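Local atomic coordinates of N-alpha-acetyltransferase 30 (Saccharomyces cerevisiae, PDB entry 6YGB), a protein that catalyses, as the catalytic subunit of the yeast NatC complex, transfer of the acetyl group from acetyl-CoA to the N-terminal methionine of target proteins. Residues G63-K68 with K97-I102; G79-L84 with I115-E120; M138-R143 with D150-I155. All coordinates share one frame; numbering follows the deposited sequence.

Contact 1. Residues G63-K68 with K97-I102; sequences GCIVCK and KKLVEI. With COA (coenzyme A), chain D.
Ile65 and Leu99 lie alongside each other between strand 63-68 and helix segment 97-102, their side chains running in opposite senses. The contact is apolar and buried, and no hydrogen bond crosses it. Ile65 reaches the helix with both of its branches. CG1 stands anti to the backbone N (chi1 -172°) and carries CD1 in an extended chain onto the helix backbone. Ile65 CD1 lies 3.7 Å from Leu99 O and 4.0 Å from Val100 CG2. The second branch, Ile65 CG2, rests 4.1 Å from Leu99 CB.

In return, Leu99 CD1 lies against the strand backbone, 3.5 Å from Cys64 N and 3.7 Å from Gly63 C. Gly63 carries no side chain, so the methyl can lie directly on the backbone. Cys64 turns its own side chain away, to Ile19, Leu22 and Ile23 of helix 13-26. Leu84 of the neighbouring strand touches both Ile65 and Val100.

Polar bonds lie away from this core. Lys98 NZ makes a weak salt bridge to Glu101 OE1 at 3.3 Å, and Lys577 of the N-alpha-acetyltransferase 35 chain makes a long, weak ion pair with the same oxygen. Lys97 N gives its hydrogen to the coenzyme A phosphate oxygen O2A at 2.8 Å (157° at the hydrogen). The N-terminal end of the helix probably also favours the negative phosphate through its backbone dipoles. Gly92, Gly94 and Ala96 also give backbone N-H groups to coenzyme A. This is the pyrophosphate-binding loop and helix of the GNAT fold, with the helix packed on the central sheet by Leu99 and Val100.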
loop_
_atom_site.group_PDB
_atom_site.type_symbol
_atom_site.label_atom_id
_atom_site.label_comp_id
_atom_site.label_asym_id
_atom_site.label_seq_id
_atom_site.Cartn_x
_atom_site.Cartn_y
_atom_site.Cartn_z
ATOM N N GLY A 63 -8.339 -12.785 -29.653
ATOM C CA GLY A 63 -8.048 -11.661 -28.784
ATOM C C GLY A 63 -9.350 -10.965 -28.439
ATOM O O GLY A 63 -10.338 -11.039 -29.183
ATOM N N CYS A 64 -9.357 -10.310 -27.272
ATOM C CA CYS A 64 -10.551 -9.589 -26.843
ATOM C C CYS A 64 -10.181 -8.478 -25.862
ATOM O O CYS A 64 -9.127 -8.504 -25.221
ATOM C CB CYS A 64 -11.576 -10.536 -26.218
ATOM S SG CYS A 64 -10.999 -11.259 -24.704
ATOM N N ILE A 65 -11.055 -7.478 -25.778
ATOM C CA ILE A 65 -10.881 -6.355 -24.860
ATOM C C ILE A 65 -12.256 -6.011 -24.311
ATOM O O ILE A 65 -13.255 -6.077 -25.033
ATOM C CB ILE A 65 -10.209 -5.142 -25.545
ATOM C CG1 ILE A 65 -9.872 -4.063 -24.518
ATOM C CG2 ILE A 65 -11.085 -4.589 -26.668
ATOM C CD1 ILE A 65 -9.113 -2.917 -25.097
ATOM N N VAL A 66 -12.319 -5.699 -23.018
ATOM C CA VAL A 66 -13.586 -5.459 -22.332
ATOM C C VAL A 66 -13.501 -4.138 -21.579
ATOM O O VAL A 66 -12.604 -3.956 -20.751
ATOM C CB VAL A 66 -13.941 -6.597 -21.353
ATOM C CG1 VAL A 66 -15.283 -6.338 -20.718
ATOM C CG2 VAL A 66 -13.933 -7.947 -22.058
ATOM N N CYS A 67 -14.454 -3.234 -21.832
ATOM C CA CYS A 67 -14.401 -1.885 -21.277
ATOM C C CYS A 67 -15.736 -1.440 -20.694
ATOM O O CYS A 67 -16.790 -2.022 -20.960
ATOM C CB CYS A 67 -13.974 -0.870 -22.344
ATOM S SG CYS A 67 -12.444 -1.289 -23.181
ATOM N N LYS A 68 -15.667 -0.372 -19.900
ATOM C CA LYS A 68 -16.846 0.282 -19.350
ATOM C C LYS A 68 -16.588 1.780 -19.302
ATOM O O LYS A 68 -15.447 2.236 -19.426
ATOM C CB LYS A 68 -17.185 -0.221 -17.944
ATOM C CG LYS A 68 -16.364 0.443 -16.852
ATOM C CD LYS A 68 -16.665 -0.156 -15.495
ATOM C CE LYS A 68 -16.126 0.721 -14.371
ATOM N NZ LYS A 68 -16.842 2.024 -14.285
ATOM N N LYS A 97 -2.505 -4.201 -29.469
ATOM C CA LYS A 97 -2.432 -2.774 -29.765
ATOM C C LYS A 97 -3.638 -2.323 -30.575
ATOM O O LYS A 97 -4.231 -1.279 -30.291
ATOM C CB LYS A 97 -1.141 -2.450 -30.515
ATOM C CG LYS A 97 -1.064 -1.013 -31.003
ATOM C CD LYS A 97 0.310 -0.685 -31.564
ATOM C CE LYS A 97 0.390 0.770 -32.004
ATOM N NZ LYS A 97 1.771 1.158 -32.402
ATOM N N LYS A 98 -4.019 -3.104 -31.583
ATOM C CA LYS A 98 -5.171 -2.737 -32.392
ATOM C C LYS A 98 -6.457 -2.788 -31.576
ATOM O O LYS A 98 -7.348 -1.954 -31.766
ATOM C CB LYS A 98 -5.268 -3.651 -33.612
ATOM C CG LYS A 98 -6.076 -3.049 -34.740
ATOM C CD LYS A 98 -5.525 -1.680 -35.100
ATOM C CE LYS A 98 -6.333 -1.024 -36.199
ATOM N NZ LYS A 98 -5.789 0.321 -36.534
ATOM N N LEU A 99 -6.571 -3.756 -30.660
ATOM C CA LEU A 99 -7.776 -3.853 -29.842
ATOM C C LEU A 99 -7.894 -2.666 -28.894
ATOM O O LEU A 99 -8.992 -2.142 -28.676
ATOM C CB LEU A 99 -7.790 -5.174 -29.066
ATOM C CG LEU A 99 -8.218 -6.446 -29.812
ATOM C CD1 LEU A 99 -7.824 -7.683 -29.025
ATOM C CD2 LEU A 99 -9.716 -6.455 -30.084
ATOM N N VAL A 100 -6.772 -2.217 -28.328
ATOM C CA VAL A 100 -6.809 -1.043 -27.462
ATOM C C VAL A 100 -7.148 0.202 -28.273
ATOM O O VAL A 100 -7.927 1.055 -27.829
ATOM C CB VAL A 100 -5.475 -0.888 -26.708
ATOM C CG1 VAL A 100 -5.451 0.420 -25.929
ATOM C CG2 VAL A 100 -5.260 -2.054 -25.768
ATOM N N GLU A 101 -6.588 0.314 -29.483
ATOM C CA GLU A 101 -6.870 1.468 -30.331
ATOM C C GLU A 101 -8.349 1.551 -30.689
ATOM O O GLU A 101 -8.950 2.631 -30.617
ATOM C CB GLU A 101 -6.021 1.414 -31.600
ATOM C CG GLU A 101 -4.551 1.737 -31.401
ATOM C CD GLU A 101 -3.750 1.614 -32.685
ATOM O OE1 GLU A 101 -4.290 1.067 -33.674
ATOM O OE2 GLU A 101 -2.585 2.066 -32.709
ATOM N N ILE A 102 -8.956 0.421 -31.076
ATOM C CA ILE A 102 -10.355 0.461 -31.493
ATOM C C ILE A 102 -11.267 0.734 -30.303
ATOM O O ILE A 102 -12.279 1.435 -30.438
ATOM C CB ILE A 102 -10.747 -0.831 -32.242
ATOM C CG1 ILE A 102 -12.219 -0.799 -32.651
ATOM C CG2 ILE A 102 -10.495 -2.071 -31.407
ATOM C CD1 ILE A 102 -12.617 -1.952 -33.538
HETATM N N1A COA D . 7.764 -6.659 -24.110
HETATM C C2A COA D . 7.672 -5.305 -24.096
HETATM N N3A COA D . 6.651 -4.681 -24.761
HETATM C C4A COA D . 5.741 -5.398 -25.433
HETATM C C5A COA D . 5.830 -6.737 -25.450
HETATM C C6A COA D . 6.866 -7.365 -24.771
HETATM N N6A COA D . 7.417 -8.711 -24.468
HETATM N N7A COA D . 4.811 -7.232 -26.180
HETATM C C8A COA D . 4.077 -6.204 -26.624
HETATM N N9A COA D . 4.656 -5.092 -26.164
HETATM C C1B COA D . 4.450 -3.791 -26.227
HETATM C C2B COA D . 5.425 -3.123 -27.202
HETATM O O2B COA D . 5.385 -1.672 -26.997
HETATM C C3B COA D . 4.894 -3.427 -28.385
HETATM O O3B COA D . 5.468 -2.606 -29.427
HETATM P P3B COA D . 6.938 -2.984 -30.037
HETATM O O7A COA D . 6.766 -3.836 -31.281
HETATM O O8A COA D . 7.670 -1.715 -30.397
HETATM O O9A COA D . 7.763 -3.756 -29.035
HETATM C C4B COA D . 3.302 -3.123 -28.144
HETATM O O4B COA D . 3.049 -3.515 -26.914
HETATM C C5B COA D . 2.421 -3.878 -29.127
HETATM O O5B COA D . 2.282 -5.247 -28.686
HETATM P P1A COA D . 1.058 -6.252 -29.321
HETATM O O1A COA D . 1.665 -7.168 -30.378
HETATM O O2A COA D . -0.027 -5.411 -29.922
HETATM O O3A COA D . 0.405 -7.165 -28.101
HETATM P P2A COA D . 0.043 -8.786 -28.154
HETATM O O4A COA D . -1.173 -9.039 -29.029
HETATM O O5A COA D . 1.220 -9.554 -28.696
HETATM O O6A COA D . -0.263 -9.246 -26.583
HETATM C CBP COA D . -0.584 -8.558 -24.225
HETATM C CCP COA D . 0.155 -8.349 -25.596
HETATM C CDP COA D . 0.083 -7.603 -23.153
HETATM C CEP COA D . -2.092 -8.182 -24.360
HETATM C CAP COA D . -0.452 -10.038 -23.780
HETATM O OAP COA D . 0.713 -10.212 -23.087
HETATM C C9P COA D . -1.636 -10.433 -22.899
HETATM O O9P COA D . -2.457 -11.188 -23.321
HETATM N N8P COA D . -1.768 -9.894 -21.549
HETATM C C7P COA D . -2.912 -10.284 -20.715
HETATM C C6P COA D . -2.783 -9.687 -19.298
HETATM C C5P COA D . -2.498 -8.206 -19.370
HETATM O O5P COA D . -1.387 -7.839 -19.512
HETATM N N4P COA D . -3.592 -7.219 -19.251
HETATM C C3P COA D . -3.293 -5.749 -19.323
HETATM C C2P COA D . -3.958 -4.984 -18.143
HETATM S S1P COA D . -5.526 -4.182 -18.666
#

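Contact 2. Residues G79-L84 with I115-E120; sequences GYIGML and IMLETE. With COA (coenzyme A), chain D.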
loop_
_atom_site.group_PDB
_atom_site.type_symbol
_atom_site.label_atom_id
_atom_site.label_comp_id
_atom_site.label_asym_id
_atom_site.label_seq_id
_atom_site.Cartn_x
_atom_site.Cartn_y
_atom_site.Cartn_z
ATOM N N GLY A 79 -13.555 6.456 -19.182
ATOM C CA GLY A 79 -13.486 5.141 -19.779
ATOM C C GLY A 79 -12.564 4.243 -18.982
ATOM O O GLY A 79 -11.600 4.696 -18.368
ATOM N N TYR A 80 -12.877 2.949 -18.981
ATOM C CA TYR A 80 -12.143 1.985 -18.170
ATOM C C TYR A 80 -11.905 0.709 -18.961
ATOM O O TYR A 80 -12.842 0.154 -19.541
ATOM C CB TYR A 80 -12.899 1.665 -16.874
ATOM C CG TYR A 80 -12.209 0.640 -16.005
ATOM C CD1 TYR A 80 -11.044 0.956 -15.322
ATOM C CD2 TYR A 80 -12.726 -0.640 -15.858
ATOM C CE1 TYR A 80 -10.405 0.023 -14.524
ATOM C CE2 TYR A 80 -12.097 -1.580 -15.061
ATOM C CZ TYR A 80 -10.935 -1.243 -14.400
ATOM O OH TYR A 80 -10.300 -2.170 -13.608
ATOM N N ILE A 81 -10.655 0.251 -18.979
ATOM C CA ILE A 81 -10.280 -0.999 -19.628
ATOM C C ILE A 81 -10.100 -2.039 -18.534
ATOM O O ILE A 81 -9.142 -1.975 -17.758
ATOM C CB ILE A 81 -9.008 -0.840 -20.467
ATOM C CG1 ILE A 81 -9.204 0.248 -21.520
ATOM C CG2 ILE A 81 -8.651 -2.152 -21.151
ATOM C CD1 ILE A 81 -7.983 0.511 -22.370
ATOM N N GLY A 82 -11.021 -2.998 -18.464
ATOM C CA GLY A 82 -10.988 -4.000 -17.417
ATOM C C GLY A 82 -10.313 -5.299 -17.806
ATOM O O GLY A 82 -9.707 -5.964 -16.958
ATOM N N MET A 83 -10.400 -5.674 -19.080
ATOM C CA MET A 83 -9.906 -6.966 -19.535
ATOM C C MET A 83 -9.259 -6.838 -20.906
ATOM O O MET A 83 -9.807 -6.186 -21.800
ATOM C CB MET A 83 -11.045 -7.993 -19.578
ATOM C CG MET A 83 -11.472 -8.499 -18.211
ATOM S SD MET A 83 -13.057 -9.362 -18.212
ATOM C CE MET A 83 -14.154 -8.028 -17.766
ATOM N N LEU A 84 -8.094 -7.466 -21.063
ATOM C CA LEU A 84 -7.395 -7.512 -22.345
ATOM C C LEU A 84 -6.669 -8.845 -22.436
ATOM O O LEU A 84 -5.850 -9.162 -21.568
ATOM C CB LEU A 84 -6.408 -6.356 -22.484
ATOM C CG LEU A 84 -5.524 -6.385 -23.735
ATOM C CD1 LEU A 84 -6.376 -6.319 -24.996
ATOM C CD2 LEU A 84 -4.507 -5.249 -23.707
ATOM N N ILE A 115 -9.251 7.821 -20.086
ATOM C CA ILE A 115 -9.265 6.364 -20.020
ATOM C C ILE A 115 -8.398 5.933 -18.851
ATOM O O ILE A 115 -7.297 6.459 -18.662
ATOM C CB ILE A 115 -8.756 5.723 -21.325
ATOM C CG1 ILE A 115 -9.437 6.358 -22.537
ATOM C CG2 ILE A 115 -9.016 4.225 -21.303
ATOM C CD1 ILE A 115 -10.913 6.067 -22.623
ATOM N N MET A 116 -8.878 4.960 -18.081
ATOM C CA MET A 116 -8.170 4.517 -16.891
ATOM C C MET A 116 -8.022 3.003 -16.887
ATOM O O MET A 116 -8.942 2.277 -17.276
ATOM C CB MET A 116 -8.896 4.967 -15.623
ATOM C CG MET A 116 -8.068 4.862 -14.353
ATOM S SD MET A 116 -8.175 3.258 -13.537
ATOM C CE MET A 116 -9.862 3.304 -12.943
ATOM N N LEU A 117 -6.863 2.534 -16.433
ATOM C CA LEU A 117 -6.645 1.108 -16.258
ATOM C C LEU A 117 -5.633 0.906 -15.142
ATOM O O LEU A 117 -4.881 1.816 -14.785
ATOM C CB LEU A 117 -6.165 0.441 -17.557
ATOM C CG LEU A 117 -4.793 0.846 -18.107
ATOM C CD1 LEU A 117 -3.745 -0.174 -17.714
ATOM C CD2 LEU A 117 -4.835 1.022 -19.621
ATOM N N GLU A 118 -5.635 -0.296 -14.582
ATOM C CA GLU A 118 -4.606 -0.711 -13.647
ATOM C C GLU A 118 -3.838 -1.868 -14.261
ATOM O O GLU A 118 -4.392 -2.656 -15.033
ATOM C CB GLU A 118 -5.182 -1.138 -12.297
ATOM C CG GLU A 118 -6.139 -0.146 -11.682
ATOM C CD GLU A 118 -7.582 -0.526 -11.925
ATOM O OE1 GLU A 118 -7.811 -1.615 -12.486
ATOM O OE2 GLU A 118 -8.484 0.251 -11.557
ATOM N N THR A 119 -2.560 -1.959 -13.918
ATOM C CA THR A 119 -1.739 -3.058 -14.401
ATOM C C THR A 119 -0.592 -3.277 -13.428
ATOM O O THR A 119 -0.294 -2.424 -12.587
ATOM C CB THR A 119 -1.216 -2.788 -15.814
ATOM O OG1 THR A 119 -0.437 -3.904 -16.252
ATOM C CG2 THR A 119 -0.361 -1.545 -15.833
ATOM N N GLU A 120 0.041 -4.441 -13.552
ATOM C CA GLU A 120 1.158 -4.774 -12.682
ATOM C C GLU A 120 2.366 -3.907 -13.013
ATOM O O GLU A 120 2.605 -3.564 -14.173
ATOM C CB GLU A 120 1.522 -6.249 -12.823
ATOM C CG GLU A 120 0.355 -7.218 -12.685
ATOM C CD GLU A 120 -0.270 -7.585 -14.022
ATOM O OE1 GLU A 120 -0.367 -6.706 -14.901
ATOM O OE2 GLU A 120 -0.654 -8.758 -14.197
HETATM N N1A COA D . 7.764 -6.659 -24.110
HETATM C C2A COA D . 7.672 -5.305 -24.096
HETATM N N3A COA D . 6.651 -4.681 -24.761
HETATM C C4A COA D . 5.741 -5.398 -25.433
HETATM C C5A COA D . 5.830 -6.737 -25.450
HETATM C C6A COA D . 6.866 -7.365 -24.771
HETATM N N6A COA D . 7.417 -8.711 -24.468
HETATM N N7A COA D . 4.811 -7.232 -26.180
HETATM C C8A COA D . 4.077 -6.204 -26.624
HETATM N N9A COA D . 4.656 -5.092 -26.164
HETATM C C1B COA D . 4.450 -3.791 -26.227
HETATM C C2B COA D . 5.425 -3.123 -27.202
HETATM O O2B COA D . 5.385 -1.672 -26.997
HETATM C C3B COA D . 4.894 -3.427 -28.385
HETATM O O3B COA D . 5.468 -2.606 -29.427
HETATM P P3B COA D . 6.938 -2.984 -30.037
HETATM O O7A COA D . 6.766 -3.836 -31.281
HETATM O O8A COA D . 7.670 -1.715 -30.397
HETATM O O9A COA D . 7.763 -3.756 -29.035
HETATM C C4B COA D . 3.302 -3.123 -28.144
HETATM O O4B COA D . 3.049 -3.515 -26.914
HETATM C C5B COA D . 2.421 -3.878 -29.127
HETATM O O5B COA D . 2.282 -5.247 -28.686
HETATM P P1A COA D . 1.058 -6.252 -29.321
HETATM O O1A COA D . 1.665 -7.168 -30.378
HETATM O O2A COA D . -0.027 -5.411 -29.922
HETATM O O3A COA D . 0.405 -7.165 -28.101
HETATM P P2A COA D . 0.043 -8.786 -28.154
HETATM O O4A COA D . -1.173 -9.039 -29.029
HETATM O O5A COA D . 1.220 -9.554 -28.696
HETATM O O6A COA D . -0.263 -9.246 -26.583
HETATM C CBP COA D . -0.584 -8.558 -24.225
HETATM C CCP COA D . 0.155 -8.349 -25.596
HETATM C CDP COA D . 0.083 -7.603 -23.153
HETATM C CEP COA D . -2.092 -8.182 -24.360
HETATM C CAP COA D . -0.452 -10.038 -23.780
HETATM O OAP COA D . 0.713 -10.212 -23.087
HETATM C C9P COA D . -1.636 -10.433 -22.899
HETATM O O9P COA D . -2.457 -11.188 -23.321
HETATM N N8P COA D . -1.768 -9.894 -21.549
HETATM C C7P COA D . -2.912 -10.284 -20.715
HETATM C C6P COA D . -2.783 -9.687 -19.298
HETATM C C5P COA D . -2.498 -8.206 -19.370
HETATM O O5P COA D . -1.387 -7.839 -19.512
HETATM N N4P COA D . -3.592 -7.219 -19.251
HETATM C C3P COA D . -3.293 -5.749 -19.323
HETATM C C2P COA D . -3.958 -4.984 -18.143
HETATM S S1P COA D . -5.526 -4.182 -18.666
HETATM O O HOH W 1 -7.708 -2.414 -15.466
#
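Tyr80 reaches across to Met116 and Glu118 between parallel neighbouring strands. Strands 76-86 and 114-120 are joined through helix 95-109 as a beta-alpha-beta unit of the GNAT fold. On one face, the chain of Met116 bends at chi2 and chi3 and brings its sulfur to the edge of the Tyr80 ring, 84° off the ring normal, a Met-aromatic contact. Met116 CE touches Tyr80 CD1 at 3.5 Å.

On the other face Gly79 leaves a shallow place on the strand, and the Ile115 CD1 methyl lies over it, 3.9 Å from Gly79 CA. The other branch, Ile115 CG2, meets Ile81 CG1 at 4.0 Å. Further along, Ile81 CD1 approaches Leu117 CD2.

Between the faces, Met116 N bonds to Gly79 O, and Ile81 N bonds to Met116 O at 3.2 Å. Direct pairing stops after these bonds, and the strands splay apart. A water stands in the gap, 2.7 Å from Ile81 O, and takes a hydrogen from Glu118 N. Strand 76-86 has a classic beta bulge here, Gly82 and Met83 together standing opposite Val66 of strand 61-72. The coenzyme A arm lies beside the splayed ends, near Leu84 O and Glu118 O. Such a split between these two strands is characteristic of GNAT enzymes.

Glu118 bends at chi2 (99°), which brings its carboxylate to the ring edge. The two side chains cross at about a right angle, the flat groups turned 55° to each other. There Tyr80 OH donates to the syn lone pair of Glu118 OE1 at 2.8 Å.

Contact 3. Residues M138-R143 with D150-I155; sequences MKRMFR and DAFKLI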
loop_
_atom_site.group_PDB
_atom_site.type_symbol
_atom_site.label_atom_id
_atom_site.label_comp_id
_atom_site.label_asym_id
_atom_site.label_seq_id
_atom_site.Cartn_x
_atom_site.Cartn_y
_atom_site.Cartn_z
ATOM N N MET A 138 -0.297 7.568 -12.839
ATOM C CA MET A 138 -0.819 8.551 -11.902
ATOM C C MET A 138 -0.804 8.072 -10.461
ATOM O O MET A 138 -1.071 8.870 -9.559
ATOM C CB MET A 138 -2.248 8.952 -12.287
ATOM C CG MET A 138 -2.337 9.680 -13.607
ATOM S SD MET A 138 -1.194 11.072 -13.691
ATOM C CE MET A 138 -1.845 12.125 -12.398
ATOM N N LYS A 139 -0.477 6.807 -10.222
ATOM C CA LYS A 139 -0.600 6.242 -8.888
ATOM C C LYS A 139 0.117 4.898 -8.851
ATOM O O LYS A 139 0.234 4.216 -9.874
ATOM C CB LYS A 139 -2.076 6.079 -8.518
ATOM C CG LYS A 139 -2.379 5.880 -7.056
ATOM C CD LYS A 139 -3.890 5.893 -6.865
ATOM C CE LYS A 139 -4.285 5.707 -5.420
ATOM N NZ LYS A 139 -5.764 5.784 -5.294
ATOM N N ARG A 140 0.609 4.537 -7.668
ATOM C CA ARG A 140 1.176 3.216 -7.420
ATOM C C ARG A 140 0.484 2.642 -6.195
ATOM O O ARG A 140 0.415 3.307 -5.155
ATOM C CB ARG A 140 2.697 3.276 -7.208
ATOM C CG ARG A 140 3.373 1.903 -7.102
ATOM C CD ARG A 140 4.851 2.025 -6.717
ATOM N NE ARG A 140 5.537 0.732 -6.657
ATOM C CZ ARG A 140 6.441 0.324 -7.544
ATOM N NH1 ARG A 140 6.778 1.108 -8.559
ATOM N NH2 ARG A 140 7.016 -0.863 -7.417
ATOM N N MET A 141 -0.032 1.421 -6.322
ATOM C CA MET A 141 -0.855 0.788 -5.295
ATOM C C MET A 141 -0.080 -0.357 -4.657
ATOM O O MET A 141 0.345 -1.283 -5.354
ATOM C CB MET A 141 -2.167 0.276 -5.889
ATOM C CG MET A 141 -3.118 1.367 -6.348
ATOM S SD MET A 141 -2.718 2.016 -7.981
ATOM C CE MET A 141 -3.636 0.897 -9.031
ATOM N N PHE A 142 0.072 -0.310 -3.336
ATOM C CA PHE A 142 0.952 -1.239 -2.636
ATOM C C PHE A 142 0.320 -2.627 -2.560
ATOM O O PHE A 142 -0.763 -2.799 -1.987
ATOM C CB PHE A 142 1.267 -0.708 -1.239
ATOM C CG PHE A 142 2.180 -1.598 -0.439
ATOM C CD1 PHE A 142 3.527 -1.701 -0.755
ATOM C CD2 PHE A 142 1.693 -2.323 0.636
ATOM C CE1 PHE A 142 4.363 -2.519 -0.018
ATOM C CE2 PHE A 142 2.525 -3.133 1.378
ATOM C CZ PHE A 142 3.862 -3.233 1.050
ATOM N N ARG A 143 1.011 -3.613 -3.139
ATOM C CA ARG A 143 0.559 -5.005 -3.164
ATOM C C ARG A 143 -0.876 -5.123 -3.670
ATOM O O ARG A 143 -1.682 -5.899 -3.152
ATOM C CB ARG A 143 0.709 -5.648 -1.787
ATOM C CG ARG A 143 2.148 -5.785 -1.334
ATOM C CD ARG A 143 2.244 -6.466 0.017
ATOM N NE ARG A 143 1.583 -7.769 0.021
ATOM C CZ ARG A 143 2.159 -8.902 -0.372
ATOM N NH1 ARG A 143 3.409 -8.896 -0.812
ATOM N NH2 ARG A 143 1.482 -10.042 -0.329
ATOM N N ASP A 150 3.034 -4.742 -6.835
ATOM C CA ASP A 150 2.286 -3.496 -6.855
ATOM C C ASP A 150 1.608 -3.289 -8.204
ATOM O O ASP A 150 1.832 -4.018 -9.173
ATOM C CB ASP A 150 3.200 -2.305 -6.560
ATOM C CG ASP A 150 3.828 -2.368 -5.187
ATOM O OD1 ASP A 150 3.481 -3.282 -4.409
ATOM O OD2 ASP A 150 4.676 -1.499 -4.880
ATOM N N ALA A 151 0.779 -2.256 -8.262
ATOM C CA ALA A 151 0.110 -1.865 -9.488
ATOM C C ALA A 151 0.450 -0.427 -9.821
ATOM O O ALA A 151 0.805 0.361 -8.942
ATOM C CB ALA A 151 -1.409 -2.000 -9.373
ATOM N N PHE A 152 0.354 -0.105 -11.102
ATOM C CA PHE A 152 0.328 1.271 -11.565
ATOM C C PHE A 152 -1.078 1.577 -12.043
ATOM O O PHE A 152 -1.737 0.725 -12.648
ATOM C CB PHE A 152 1.314 1.515 -12.709
ATOM C CG PHE A 152 2.734 1.682 -12.271
ATOM C CD1 PHE A 152 3.053 2.476 -11.183
ATOM C CD2 PHE A 152 3.756 1.050 -12.958
ATOM C CE1 PHE A 152 4.365 2.634 -10.783
ATOM C CE2 PHE A 152 5.072 1.205 -12.563
ATOM C CZ PHE A 152 5.377 1.994 -11.474
ATOM N N LYS A 153 -1.537 2.783 -11.752
ATOM C CA LYS A 153 -2.775 3.305 -12.301
ATOM C C LYS A 153 -2.397 4.200 -13.472
ATOM O O LYS A 153 -1.632 5.157 -13.300
ATOM C CB LYS A 153 -3.552 4.079 -11.239
ATOM C CG LYS A 153 -4.938 4.552 -11.654
ATOM C CD LYS A 153 -5.635 5.222 -10.479
ATOM C CE LYS A 153 -7.102 5.461 -10.765
ATOM N NZ LYS A 153 -7.842 5.839 -9.531
ATOM N N LEU A 154 -2.901 3.870 -14.657
ATOM C CA LEU A 154 -2.573 4.578 -15.887
ATOM C C LEU A 154 -3.789 5.354 -16.372
ATOM O O LEU A 154 -4.900 4.810 -16.415
ATOM C CB LEU A 154 -2.107 3.600 -16.971
ATOM C CG LEU A 154 -0.933 2.689 -16.607
ATOM C CD1 LEU A 154 -0.533 1.778 -17.770
ATOM C CD2 LEU A 154 0.243 3.523 -16.155
ATOM N N ILE A 155 -3.578 6.616 -16.749
ATOM C CA ILE A 155 -4.647 7.470 -17.248
ATOM C C ILE A 155 -4.193 8.134 -18.540
ATOM O O ILE A 155 -3.056 8.602 -18.641
ATOM C CB ILE A 155 -5.075 8.515 -16.201
ATOM C CG1 ILE A 155 -5.875 7.825 -15.100
ATOM C CG2 ILE A 155 -5.931 9.611 -16.832
ATOM C CD1 ILE A 155 -5.641 8.392 -13.737
#
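The Arg140 guanidinium takes Asp150 OD2 at its edge, nearly in its plane. This salt bridge, Arg140 NE to Asp150 OD2 at 3.0 Å, uses that oxygen's anti lone pair. The carboxylate is turned 85° to the guanidinium, and the bond is single. Arg140 CG lies opposite the backbone N (chi1 -173°), and the extended chain carries the guanidinium out to Asp150 and Phe152. The Phe152 ring stands almost upright to the guanidinium, with its CZ 3.4 Å from Arg140 NH1. Lys139 O lies at this ring's edge, in its plane. Arg140 NH1 bonds to Leu457 O of the N-alpha-acetyltransferase 35 chain. One face of the Phe142 ring is occupied by Arg143 CG, and the ring meets Tyr107 of that other chain edge-to-face.

The two strands form an antiparallel beta hairpin at the end of the sheet, where strand 136-141 is outermost within this chain. Met141 and Ala151 exchange two backbone bonds. Met138 N and Lys153 O add another at 2.8 Å. Asp150 ties down the start of the connecting loop with its second oxygen: Arg143 N reaches OD1 at 2.8 Å, from above the carboxylate plane.

On the face away from Phe152, the bent chain of Met141 folds back over its partner strand. Its CE touches Ala151 CB at 3.7 Å and also Lys153 CB. Lys139 and Lys153 cross obliquely, with their CB atoms in contact and their NZ atoms 4.7 Å apart. At the far end of the segments, Met138 CG lies 3.5 Å from Ile155 CD1, the side chains crossing at about a right angle.

Contacts 1 and 2 are buried near the centre of the chain, while contact 3 lies at the sheet's end; its centre is about 17 Å from the centre of the chain. All three reach the same sheet. Neighbouring strands 61-72 and 76-86 join contact 1 to contact 2, probably through hydrogen bonds such as Val66 N to Met83 O. Strands 114-120 and 151-157 join contact 2 to contact 3, probably through Leu154 N to Leu117 O. Contact 1 is aliphatic, contact 2 mixes backbone pairing with a tyrosine-glutamate bond, and contact 3 is rich in charge. Contacts 1 and 2 touch coenzyme A. Contact 3 meets the N-alpha-acetyltransferase 35 chain with most of its residues, contact 1 at its helix surface.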